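Local coordinates for Lmo2446 protein (PDB 5I0D) that is a multidomain member of glycoside hydrolase family 31 with a family 6 carbohydrate-binding module, and binds alpha-D-glucopyranose units, calcium and magnesium, at residues A[454-459]-A[535-540]; A[943-948]-A[961-966]; A[967-972]-A[1052-1057]. All coordinates share one frame; numbering follows the deposited sequence.

Contact 1: A[454-459]-A[535-540]. With GLC (alpha-D-glucopyranose), chain F; GLC (alpha-D-glucopyranose), chain B.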
loop_
_atom_site.group_PDB
_atom_site.type_symbol
_atom_site.label_atom_id
_atom_site.label_comp_id
_atom_site.label_asym_id
_atom_site.label_seq_id
_atom_site.Cartn_x
_atom_site.Cartn_y
_atom_site.Cartn_z
ATOM N N VAL A 454 -10.338 19.232 0.752
ATOM C CA VAL A 454 -9.286 19.328 -0.247
ATOM C C VAL A 454 -9.907 19.560 -1.619
ATOM O O VAL A 454 -11.044 19.126 -1.871
ATOM C CB VAL A 454 -8.344 18.097 -0.290
ATOM C CG1 VAL A 454 -7.730 17.801 1.087
ATOM C CG2 VAL A 454 -9.014 16.872 -0.854
ATOM N N LEU A 455 -9.149 20.256 -2.469
ATOM C CA LEU A 455 -9.571 20.598 -3.840
ATOM C C LEU A 455 -8.747 19.877 -4.913
ATOM O O LEU A 455 -7.520 19.837 -4.855
ATOM C CB LEU A 455 -9.455 22.109 -4.064
ATOM C CG LEU A 455 -10.254 23.009 -3.129
ATOM C CD1 LEU A 455 -10.115 24.460 -3.586
ATOM C CD2 LEU A 455 -11.735 22.632 -3.067
ATOM N N TRP A 456 -9.436 19.345 -5.919
ATOM C CA TRP A 456 -8.808 18.668 -7.049
ATOM C C TRP A 456 -7.953 19.617 -7.906
ATOM O O TRP A 456 -8.306 20.794 -8.125
ATOM C CB TRP A 456 -9.913 18.051 -7.878
ATOM C CG TRP A 456 -9.557 17.141 -8.999
ATOM C CD1 TRP A 456 -9.393 15.779 -8.933
ATOM C CD2 TRP A 456 -9.426 17.493 -10.371
ATOM N NE1 TRP A 456 -9.124 15.270 -10.188
ATOM C CE2 TRP A 456 -9.138 16.300 -11.088
ATOM C CE3 TRP A 456 -9.501 18.702 -11.072
ATOM C CZ2 TRP A 456 -8.962 16.275 -12.481
ATOM C CZ3 TRP A 456 -9.292 18.674 -12.467
ATOM C CH2 TRP A 456 -9.032 17.470 -13.145
ATOM N N GLN A 457 -6.827 19.081 -8.353
ATOM C CA GLN A 457 -5.830 19.772 -9.163
ATOM C C GLN A 457 -5.224 18.820 -10.192
ATOM O O GLN A 457 -5.245 17.596 -10.009
ATOM C CB GLN A 457 -4.673 20.272 -8.285
ATOM C CG GLN A 457 -5.028 21.373 -7.328
ATOM C CD GLN A 457 -5.239 22.700 -8.029
ATOM O OE1 GLN A 457 -4.294 23.457 -8.238
ATOM N NE2 GLN A 457 -6.490 22.988 -8.415
ATOM N N VAL A 458 -4.658 19.414 -11.243
ATOM C CA VAL A 458 -3.810 18.719 -12.226
ATOM C C VAL A 458 -2.504 19.514 -12.394
ATOM O O VAL A 458 -2.450 20.696 -12.054
ATOM C CB VAL A 458 -4.528 18.529 -13.575
ATOM C CG1 VAL A 458 -5.557 17.427 -13.460
ATOM C CG2 VAL A 458 -5.178 19.821 -14.043
ATOM N N PRO A 459 -1.454 18.879 -12.960
ATOM C CA PRO A 459 -0.173 19.530 -13.140
ATOM C C PRO A 459 -0.011 20.237 -14.497
ATOM O O PRO A 459 1.100 20.638 -14.848
ATOM C CB PRO A 459 0.798 18.357 -13.061
ATOM C CG PRO A 459 0.055 17.267 -13.733
ATOM C CD PRO A 459 -1.368 17.442 -13.287
ATOM N N LYS A 535 -6.249 17.388 -3.850
ATOM C CA LYS A 535 -6.272 16.097 -4.501
ATOM C C LYS A 535 -5.507 16.300 -5.818
ATOM O O LYS A 535 -6.060 16.765 -6.826
ATOM C CB LYS A 535 -7.691 15.582 -4.722
ATOM C CG LYS A 535 -7.705 14.246 -5.434
ATOM C CD LYS A 535 -9.094 13.656 -5.500
ATOM C CE LYS A 535 -9.072 12.303 -6.174
ATOM N NZ LYS A 535 -10.424 11.685 -6.275
ATOM N N THR A 536 -4.202 16.036 -5.748
ATOM C CA THR A 536 -3.306 16.232 -6.876
ATOM C C THR A 536 -3.379 15.015 -7.793
ATOM O O THR A 536 -2.638 14.054 -7.631
ATOM C CB THR A 536 -1.871 16.532 -6.426
ATOM O OG1 THR A 536 -1.581 15.847 -5.197
ATOM C CG2 THR A 536 -1.701 18.023 -6.186
ATOM N N ASP A 537 -4.266 15.108 -8.760
ATOM C CA ASP A 537 -4.536 14.023 -9.704
ATOM C C ASP A 537 -3.581 14.082 -10.909
ATOM O O ASP A 537 -2.892 15.063 -11.129
ATOM C CB ASP A 537 -5.977 14.176 -10.170
ATOM C CG ASP A 537 -6.570 12.914 -10.801
ATOM O OD1 ASP A 537 -5.933 11.879 -11.023
ATOM O OD2 ASP A 537 -7.759 12.998 -11.110
ATOM N N GLY A 538 -3.549 13.016 -11.692
ATOM C CA GLY A 538 -2.772 13.002 -12.926
ATOM C C GLY A 538 -1.276 12.899 -12.667
ATOM O O GLY A 538 -0.838 12.426 -11.614
ATOM N N GLY A 539 -0.506 13.320 -13.652
ATOM C CA GLY A 539 0.937 13.301 -13.576
ATOM C C GLY A 539 1.619 12.301 -14.486
ATOM O O GLY A 539 2.844 12.405 -14.657
ATOM N N GLU A 540 0.839 11.409 -15.122
ATOM C CA GLU A 540 1.363 10.365 -16.006
ATOM C C GLU A 540 1.359 10.908 -17.446
ATOM O O GLU A 540 0.815 10.279 -18.376
ATOM C CB GLU A 540 0.515 9.078 -15.915
ATOM C CG GLU A 540 0.132 8.667 -14.482
ATOM C CD GLU A 540 -1.163 9.301 -13.986
ATOM O OE1 GLU A 540 -1.678 8.854 -12.938
ATOM O OE2 GLU A 540 -1.678 10.224 -14.643
HETATM C C1 GLC F . -9.589 11.100 -12.612
HETATM C C2 GLC F . -9.499 10.566 -11.171
HETATM C C3 GLC F . -10.884 10.451 -10.541
HETATM C C4 GLC F . -11.601 11.797 -10.609
HETATM C C5 GLC F . -11.561 12.377 -12.011
HETATM C C6 GLC F . -12.064 13.808 -12.027
HETATM O O2 GLC F . -8.757 9.337 -11.137
HETATM O O3 GLC F . -10.802 10.072 -9.156
HETATM O O4 GLC F . -12.966 11.645 -10.194
HETATM O O5 GLC F . -10.246 12.375 -12.582
HETATM O O6 GLC F . -12.275 14.096 -13.424
HETATM C C1 GLC B . -13.583 14.662 -13.620
HETATM C C2 GLC B . -13.819 14.841 -15.110
HETATM C C3 GLC B . -12.854 15.878 -15.676
HETATM C C4 GLC B . -13.040 17.187 -14.899
HETATM C C5 GLC B . -12.847 16.949 -13.397
HETATM C C6 GLC B . -13.137 18.195 -12.564
HETATM O O2 GLC B . -13.689 13.561 -15.734
HETATM O O3 GLC B . -13.180 16.068 -17.064
HETATM O O4 GLC B . -12.147 18.198 -15.376
HETATM O O5 GLC B . -13.731 15.911 -12.961
HETATM O O6 GLC B . -14.522 18.530 -12.664
#

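Contact 2: A[943-948]-A[961-966]. With CA (calcium ion), chain S; GLC (alpha-D-glucopyranose), chain C.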
loop_
_atom_site.group_PDB
_atom_site.type_symbol
_atom_site.label_atom_id
_atom_site.label_comp_id
_atom_site.label_asym_id
_atom_site.label_seq_id
_atom_site.Cartn_x
_atom_site.Cartn_y
_atom_site.Cartn_z
ATOM N N ALA A 943 -18.188 -23.149 24.843
ATOM C CA ALA A 943 -18.694 -24.330 24.149
ATOM C C ALA A 943 -19.417 -23.958 22.860
ATOM O O ALA A 943 -19.307 -24.643 21.833
ATOM C CB ALA A 943 -19.650 -25.106 25.061
ATOM N N GLU A 944 -20.157 -22.864 22.938
ATOM C CA GLU A 944 -20.885 -22.302 21.808
ATOM C C GLU A 944 -19.974 -21.896 20.620
ATOM O O GLU A 944 -20.441 -21.819 19.493
ATOM C CB GLU A 944 -21.815 -21.145 22.272
ATOM C CG GLU A 944 -21.186 -19.922 22.997
ATOM C CD GLU A 944 -21.102 -19.961 24.561
ATOM O OE1 GLU A 944 -20.951 -21.076 25.057
ATOM O OE2 GLU A 944 -21.121 -18.818 25.077
ATOM N N PHE A 945 -18.688 -21.641 20.871
ATOM C CA PHE A 945 -17.717 -21.359 19.794
ATOM C C PHE A 945 -16.899 -22.586 19.364
ATOM O O PHE A 945 -15.992 -22.470 18.524
ATOM C CB PHE A 945 -16.741 -20.260 20.219
ATOM C CG PHE A 945 -17.382 -18.948 20.606
ATOM C CD1 PHE A 945 -18.617 -18.539 20.103
ATOM C CD2 PHE A 945 -16.721 -18.103 21.485
ATOM C CE1 PHE A 945 -19.170 -17.318 20.499
ATOM C CE2 PHE A 945 -17.258 -16.876 21.862
ATOM C CZ PHE A 945 -18.473 -16.483 21.370
ATOM N N GLY A 946 -17.199 -23.751 19.936
ATOM C CA GLY A 946 -16.512 -24.973 19.583
ATOM C C GLY A 946 -16.967 -25.517 18.245
ATOM O O GLY A 946 -17.938 -25.030 17.638
ATOM N N HIS A 947 -16.262 -26.538 17.784
ATOM C CA HIS A 947 -16.696 -27.280 16.615
ATOM C C HIS A 947 -17.782 -28.235 17.060
ATOM O O HIS A 947 -17.514 -29.158 17.835
ATOM C CB HIS A 947 -15.538 -28.051 15.978
ATOM C CG HIS A 947 -14.478 -27.178 15.374
ATOM N ND1 HIS A 947 -14.654 -25.832 15.126
ATOM C CD2 HIS A 947 -13.239 -27.478 14.917
ATOM C CE1 HIS A 947 -13.565 -25.338 14.571
ATOM N NE2 HIS A 947 -12.690 -26.315 14.428
ATOM N N LEU A 948 -19.003 -27.998 16.587
ATOM C CA LEU A 948 -20.179 -28.732 17.041
ATOM C C LEU A 948 -20.623 -29.783 16.033
ATOM O O LEU A 948 -20.695 -29.504 14.852
ATOM C CB LEU A 948 -21.328 -27.752 17.252
ATOM C CG LEU A 948 -21.081 -26.568 18.201
ATOM C CD1 LEU A 948 -22.404 -25.857 18.431
ATOM C CD2 LEU A 948 -20.467 -27.006 19.525
ATOM N N THR A 961 -21.390 -17.718 30.488
ATOM C CA THR A 961 -20.441 -16.805 29.851
ATOM C C THR A 961 -20.593 -16.936 28.333
ATOM O O THR A 961 -21.178 -17.911 27.810
ATOM C CB THR A 961 -18.989 -17.070 30.287
ATOM O OG1 THR A 961 -18.603 -18.374 29.870
ATOM C CG2 THR A 961 -18.839 -16.966 31.808
ATOM N N GLY A 962 -20.052 -15.937 27.637
ATOM C CA GLY A 962 -20.160 -15.863 26.197
ATOM C C GLY A 962 -21.580 -15.500 25.835
ATOM O O GLY A 962 -22.243 -14.776 26.573
ATOM N N THR A 963 -22.043 -16.024 24.704
ATOM C CA THR A 963 -23.372 -15.722 24.161
ATOM C C THR A 963 -24.416 -16.785 24.511
ATOM O O THR A 963 -25.587 -16.619 24.205
ATOM C CB THR A 963 -23.330 -15.618 22.622
ATOM O OG1 THR A 963 -22.904 -16.872 22.068
ATOM C CG2 THR A 963 -22.390 -14.489 22.184
ATOM N N GLY A 964 -23.991 -17.873 25.140
ATOM C CA GLY A 964 -24.918 -18.936 25.518
ATOM C C GLY A 964 -24.219 -20.200 25.948
ATOM O O GLY A 964 -23.201 -20.141 26.630
ATOM N N PHE A 965 -24.777 -21.343 25.552
ATOM C CA PHE A 965 -24.254 -22.650 25.938
ATOM C C PHE A 965 -24.691 -23.670 24.901
ATOM O O PHE A 965 -25.567 -23.387 24.071
ATOM C CB PHE A 965 -24.763 -23.064 27.324
ATOM C CG PHE A 965 -26.251 -22.860 27.519
ATOM C CD1 PHE A 965 -27.171 -23.843 27.138
ATOM C CD2 PHE A 965 -26.727 -21.697 28.101
ATOM C CE1 PHE A 965 -28.526 -23.659 27.335
ATOM C CE2 PHE A 965 -28.088 -21.495 28.282
ATOM C CZ PHE A 965 -28.990 -22.478 27.898
ATOM N N VAL A 966 -24.078 -24.850 24.938
ATOM C CA VAL A 966 -24.524 -25.951 24.106
ATOM C C VAL A 966 -25.619 -26.669 24.884
ATOM O O VAL A 966 -25.424 -27.032 26.057
ATOM C CB VAL A 966 -23.376 -26.898 23.717
ATOM C CG1 VAL A 966 -23.915 -28.163 23.056
ATOM C CG2 VAL A 966 -22.406 -26.187 22.785
HETATM CA CA CA S . -20.922 -20.102 26.984
HETATM C C1 GLC C . -21.873 -19.304 17.631
HETATM C C2 GLC C . -22.670 -18.606 18.739
HETATM C C3 GLC C . -23.131 -17.225 18.301
HETATM C C4 GLC C . -21.969 -16.408 17.742
HETATM C C5 GLC C . -21.209 -17.189 16.685
HETATM C C6 GLC C . -19.972 -16.444 16.238
HETATM O O1 GLC C . -22.702 -19.640 16.515
HETATM O O2 GLC C . -23.808 -19.392 19.110
HETATM O O3 GLC C . -23.681 -16.534 19.429
HETATM O O4 GLC C . -22.463 -15.189 17.181
HETATM O O5 GLC C . -20.793 -18.464 17.200
HETATM O O6 GLC C . -19.417 -17.204 15.170
#

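Contact 3: A[967-972]-A[1052-1057]. With CA (calcium ion), chain S; GLC (alpha-D-glucopyranose), chain D; GLC (alpha-D-glucopyranose), chain E.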
loop_
_atom_site.group_PDB
_atom_site.type_symbol
_atom_site.label_atom_id
_atom_site.label_comp_id
_atom_site.label_asym_id
_atom_site.label_seq_id
_atom_site.Cartn_x
_atom_site.Cartn_y
_atom_site.Cartn_z
ATOM N N ALA A 967 -26.757 -26.870 24.230
ATOM C CA ALA A 967 -27.991 -27.324 24.891
ATOM C C ALA A 967 -28.238 -28.835 24.774
ATOM O O ALA A 967 -28.287 -29.369 23.668
ATOM C CB ALA A 967 -29.184 -26.590 24.301
ATOM N N GLY A 968 -28.410 -29.513 25.911
ATOM C CA GLY A 968 -28.814 -30.932 25.916
ATOM C C GLY A 968 -27.647 -31.887 25.751
ATOM O O GLY A 968 -27.242 -32.570 26.706
ATOM N N PHE A 969 -27.127 -31.965 24.529
ATOM C CA PHE A 969 -25.893 -32.678 24.256
ATOM C C PHE A 969 -25.993 -34.117 24.757
ATOM O O PHE A 969 -25.111 -34.610 25.441
ATOM C CB PHE A 969 -24.742 -31.901 24.918
ATOM C CG PHE A 969 -23.358 -32.441 24.651
ATOM C CD1 PHE A 969 -23.068 -33.298 23.581
ATOM C CD2 PHE A 969 -22.328 -32.067 25.483
ATOM C CE1 PHE A 969 -21.771 -33.754 23.375
ATOM C CE2 PHE A 969 -21.041 -32.534 25.298
ATOM C CZ PHE A 969 -20.757 -33.371 24.241
ATOM N N ASP A 970 -27.090 -34.787 24.415
ATOM C CA ASP A 970 -27.483 -36.000 25.120
ATOM C C ASP A 970 -27.843 -37.168 24.215
ATOM O O ASP A 970 -28.685 -37.990 24.568
ATOM C CB ASP A 970 -28.646 -35.666 26.052
ATOM C CG ASP A 970 -29.906 -35.276 25.310
ATOM O OD1 ASP A 970 -29.820 -34.860 24.130
ATOM O OD2 ASP A 970 -30.992 -35.412 25.908
ATOM N N ALA A 971 -27.210 -37.252 23.053
ATOM C CA ALA A 971 -27.399 -38.410 22.179
ATOM C C ALA A 971 -26.072 -38.820 21.563
ATOM O O ALA A 971 -25.168 -38.003 21.427
ATOM C CB ALA A 971 -28.429 -38.108 21.101
ATOM N N GLU A 972 -25.979 -40.084 21.165
ATOM C CA GLU A 972 -24.769 -40.579 20.521
ATOM C C GLU A 972 -24.518 -39.833 19.213
ATOM O O GLU A 972 -25.453 -39.333 18.583
ATOM C CB GLU A 972 -24.819 -42.095 20.319
ATOM C CG GLU A 972 -24.751 -42.856 21.637
ATOM C CD GLU A 972 -24.934 -44.351 21.488
ATOM O OE1 GLU A 972 -26.051 -44.847 21.708
ATOM O OE2 GLU A 972 -23.957 -45.034 21.147
ATOM N N ALA A 1052 -27.814 -38.687 30.484
ATOM C CA ALA A 1052 -28.507 -37.469 30.942
ATOM C C ALA A 1052 -28.160 -36.205 30.165
ATOM O O ALA A 1052 -27.076 -36.082 29.616
ATOM C CB ALA A 1052 -28.290 -37.243 32.435
ATOM N N GLY A 1053 -29.097 -35.263 30.139
ATOM C CA GLY A 1053 -28.886 -33.981 29.492
ATOM C C GLY A 1053 -28.118 -32.991 30.344
ATOM O O GLY A 1053 -28.265 -32.947 31.576
ATOM N N ILE A 1054 -27.297 -32.185 29.684
ATOM C CA ILE A 1054 -26.679 -31.032 30.314
ATOM C C ILE A 1054 -26.795 -29.821 29.405
ATOM O O ILE A 1054 -27.096 -29.936 28.214
ATOM C CB ILE A 1054 -25.185 -31.259 30.653
ATOM C CG1 ILE A 1054 -24.312 -31.326 29.394
ATOM C CG2 ILE A 1054 -25.010 -32.515 31.497
ATOM C CD1 ILE A 1054 -22.824 -31.457 29.692
ATOM N N ASN A 1055 -26.554 -28.662 29.993
ATOM C CA ASN A 1055 -26.232 -27.471 29.230
ATOM C C ASN A 1055 -24.777 -27.189 29.492
ATOM O O ASN A 1055 -24.375 -27.141 30.650
ATOM C CB ASN A 1055 -27.116 -26.317 29.670
ATOM C CG ASN A 1055 -28.557 -26.517 29.249
ATOM O OD1 ASN A 1055 -28.848 -27.308 28.348
ATOM N ND2 ASN A 1055 -29.469 -25.808 29.901
ATOM N N PHE A 1056 -23.994 -27.002 28.431
ATOM C CA PHE A 1056 -22.518 -26.945 28.512
ATOM C C PHE A 1056 -22.093 -25.512 28.188
ATOM O O PHE A 1056 -22.255 -25.054 27.068
ATOM C CB PHE A 1056 -21.961 -27.965 27.517
ATOM C CG PHE A 1056 -20.449 -28.125 27.498
ATOM C CD1 PHE A 1056 -19.601 -27.589 28.478
ATOM C CD2 PHE A 1056 -19.875 -28.902 26.497
ATOM C CE1 PHE A 1056 -18.221 -27.783 28.401
ATOM C CE2 PHE A 1056 -18.502 -29.120 26.437
ATOM C CZ PHE A 1056 -17.674 -28.553 27.387
ATOM N N ASP A 1057 -21.562 -24.813 29.181
ATOM C CA ASP A 1057 -21.305 -23.384 29.048
ATOM C C ASP A 1057 -19.949 -23.050 28.423
ATOM O O ASP A 1057 -19.872 -22.206 27.484
ATOM C CB ASP A 1057 -21.429 -22.697 30.411
ATOM C CG ASP A 1057 -21.205 -21.207 30.326
ATOM O OD1 ASP A 1057 -21.323 -20.656 29.206
ATOM O OD2 ASP A 1057 -20.890 -20.606 31.373
HETATM CA CA CA S . -20.922 -20.102 26.984
HETATM C C1 GLC D . -32.634 -33.214 28.089
HETATM C C2 GLC D . -33.690 -34.161 27.536
HETATM C C3 GLC D . -34.818 -34.354 28.552
HETATM C C4 GLC D . -34.244 -34.808 29.890
HETATM C C5 GLC D . -33.086 -33.924 30.353
HETATM C C6 GLC D . -32.382 -34.522 31.563
HETATM O O2 GLC D . -34.169 -33.636 26.290
HETATM O O3 GLC D . -35.710 -35.351 28.041
HETATM O O4 GLC D . -35.255 -34.756 30.896
HETATM O O5 GLC D . -32.126 -33.748 29.310
HETATM O O6 GLC D . -31.640 -35.678 31.167
HETATM C C1 GLC E . -34.714 -28.505 29.855
HETATM C C2 GLC E . -33.842 -27.265 30.004
HETATM C C3 GLC E . -32.901 -27.110 28.815
HETATM C C4 GLC E . -32.073 -28.377 28.639
HETATM C C5 GLC E . -33.001 -29.587 28.571
HETATM C C6 GLC E . -32.250 -30.903 28.490
HETATM O O2 GLC E . -34.638 -26.084 30.155
HETATM O O3 GLC E . -32.071 -25.973 29.047
HETATM O O4 GLC E . -31.301 -28.283 27.436
HETATM O O5 GLC E . -33.856 -29.639 29.722
HETATM O O6 GLC E . -33.229 -31.912 28.227
#

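Contact 1: A[454-459]-A[535-540]
Lys535, Asp537 and Trp456 bring strand 533-536 and the loop after it against strand 452-457. The two strands are parallel neighbours, the third and fourth of the eight-stranded TIM barrel of family 31. Their backbones are zipped by three hydrogen bonds: Lys535 N to Leu455 O, Gln457 N to Lys535 O, and Asp537 N to Gln457 O. Lys535 is thus held at both its N and its O. Its CG is anti to the backbone N (chi1 179°) and the rest of the chain is extended, which carries NZ out to the sugar. On the way its CD passes the edge of the Trp456 indole, 4.0 Å from CD1. At the tip, NZ makes a salt bridge with Glu400 and a cation-pi contact with Trp599. It also gives a weak hydrogen bond of 3.3 Å to O3 of the chain F alpha-D-glucopyranose.

Asp537 lies past the strand end. Its OD2 accepts from Trp456 NE1 at 2.8 Å, using the lone pair turned away from OD1. Ring and carboxylate stand nearly upright to each other, with planes 80° apart. OD2 is also 3.0 Å from O5 of the chain F sugar. The other oxygen, OD1, takes the backbone N of Gly538 at 2.7 Å, 36° out of the carboxylate plane. The far part of the indole lies against the second sugar: C5 of the chain B alpha-D-glucopyranose sits over one face, 3.9 Å from Trp456 CH2 and nearer the ring's margin than its centre.

Both oxygens of Asp537 therefore have an N-H donor within the contact. These two bonds would fix the turn of the carboxylate, so that the pair of strands presents it to the chain F sugar in a set orientation.

Contact 2: A[943-948]-A[961-966]
Thr961 meets Glu944 across a calcium ion. The backbone O of Thr961 binds the metal at 2.4 Å, while its OG1 is hydrogen-bonded to His1058 ND1. Glu944 grips the same ion with both oxygens, OE1 at 2.2 Å and OE2 at 2.3 Å. Its side chain is bent to get there: CG sits between the backbone N and the carbonyl carbon (chi1 58°), and chi2 is -92°. Gly962 passes beside the carboxylate, near its plane, with its CA 3.3 Å from Glu944 OE2. Its phi is positive, as glycine readily allows.

Thr963 crosses the Glu944 chain near CG. Its OG1 shares a hydrogen bond of 2.8 Å with O3 of the chain C alpha-D-glucopyranose. Phe945 brings its ring edge to O5 of the same sugar. Glu944 belongs to both the metal site and the sugar pocket. This is the calcium site of the family 6 carbohydrate-binding module, a beta-sandwich. Glu942 and Asp1057 complete the shell.

Gly964 serves twice. Its O binds the calcium at 2.3 Å. Its N donates to Glu944 OE2 at 3.0 Å, coming in from above the carboxylate plane, 67° out of it. Phe965 begins the strand and turns away from Glu944, to meet Trp1026 edge-to-face. Val966 points back toward the first segment. Its CG2 touches Ala943 CB at 3.7 Å and also reaches Leu948 CD2, the two side chains running antiparallel alongside each other. Val976 of strand 975-981, in the other sheet, packs on both Val966 and Leu948.

Contact 3: A[967-972]-A[1052-1057]
The antiparallel pairing of strands 965-968 and 1054-1062 in the family 6 carbohydrate-binding module joins Gly968 to Ile1054 beside a sugar pocket. Ile1054 N donates to Gly968 O at 3.0 Å, in a fairly straight bond (163°). The return bond from Gly968 N to Ile1054 O is weak and strongly bent. The same N-H gives a second weak bond, 3.3 Å long, to Asn1055 OD1.

The side-chain amide of Asn1055 also holds the chain E alpha-D-glucopyranose. CG lies anti to the carbonyl carbon (chi1 -70°), which brings the amide to both Gly968 N and the sugar. Asn1055 ND2 donates to O3 at 2.7 Å, and O4 of the sugar donates to Asn1055 OD1 at 2.8 Å. Two residues earlier, Gly1053 N donates to O6 of the chain D sugar at 2.8 Å, while Asp970 OD2 lies 3.4 Å from C2 of that sugar.

Away from the sugars, Phe969 and Phe1056 run alongside each other in the same direction, with Phe969 CE2 4.0 Å from Phe1056 CD2. Arg1004 of strand 1002-1008 makes a cation-pi contact with Phe969, and Phe1044 of strand 1039-1045 meets Phe1056. Strand 1054-1062 also pairs with strand 987-996, where Asn1055 makes a backbone hydrogen bond with Ser996.

From the N terminus, contact 1 comes first and closes a loop of 75 residues, joining the third and fourth barrel strands. Contact 2 follows in the carbohydrate-binding module, closes a short loop of 12 residues and joins the start of strand 947-949, in one sheet, to strand 965-968 in the other. Contact 3 starts at the next residue, on the same strand, and closes a loop of 79. The three run in series, none nesting or crossing. Contact 1 stands apart, about 53 and 64 Å from contacts 2 and 3 between centres. Contacts 2 and 3 touch: Val966 O is probably hydrogen-bonded to Phe1056 N, and Asp1057 of contact 3 supplies two of the calcium ligands.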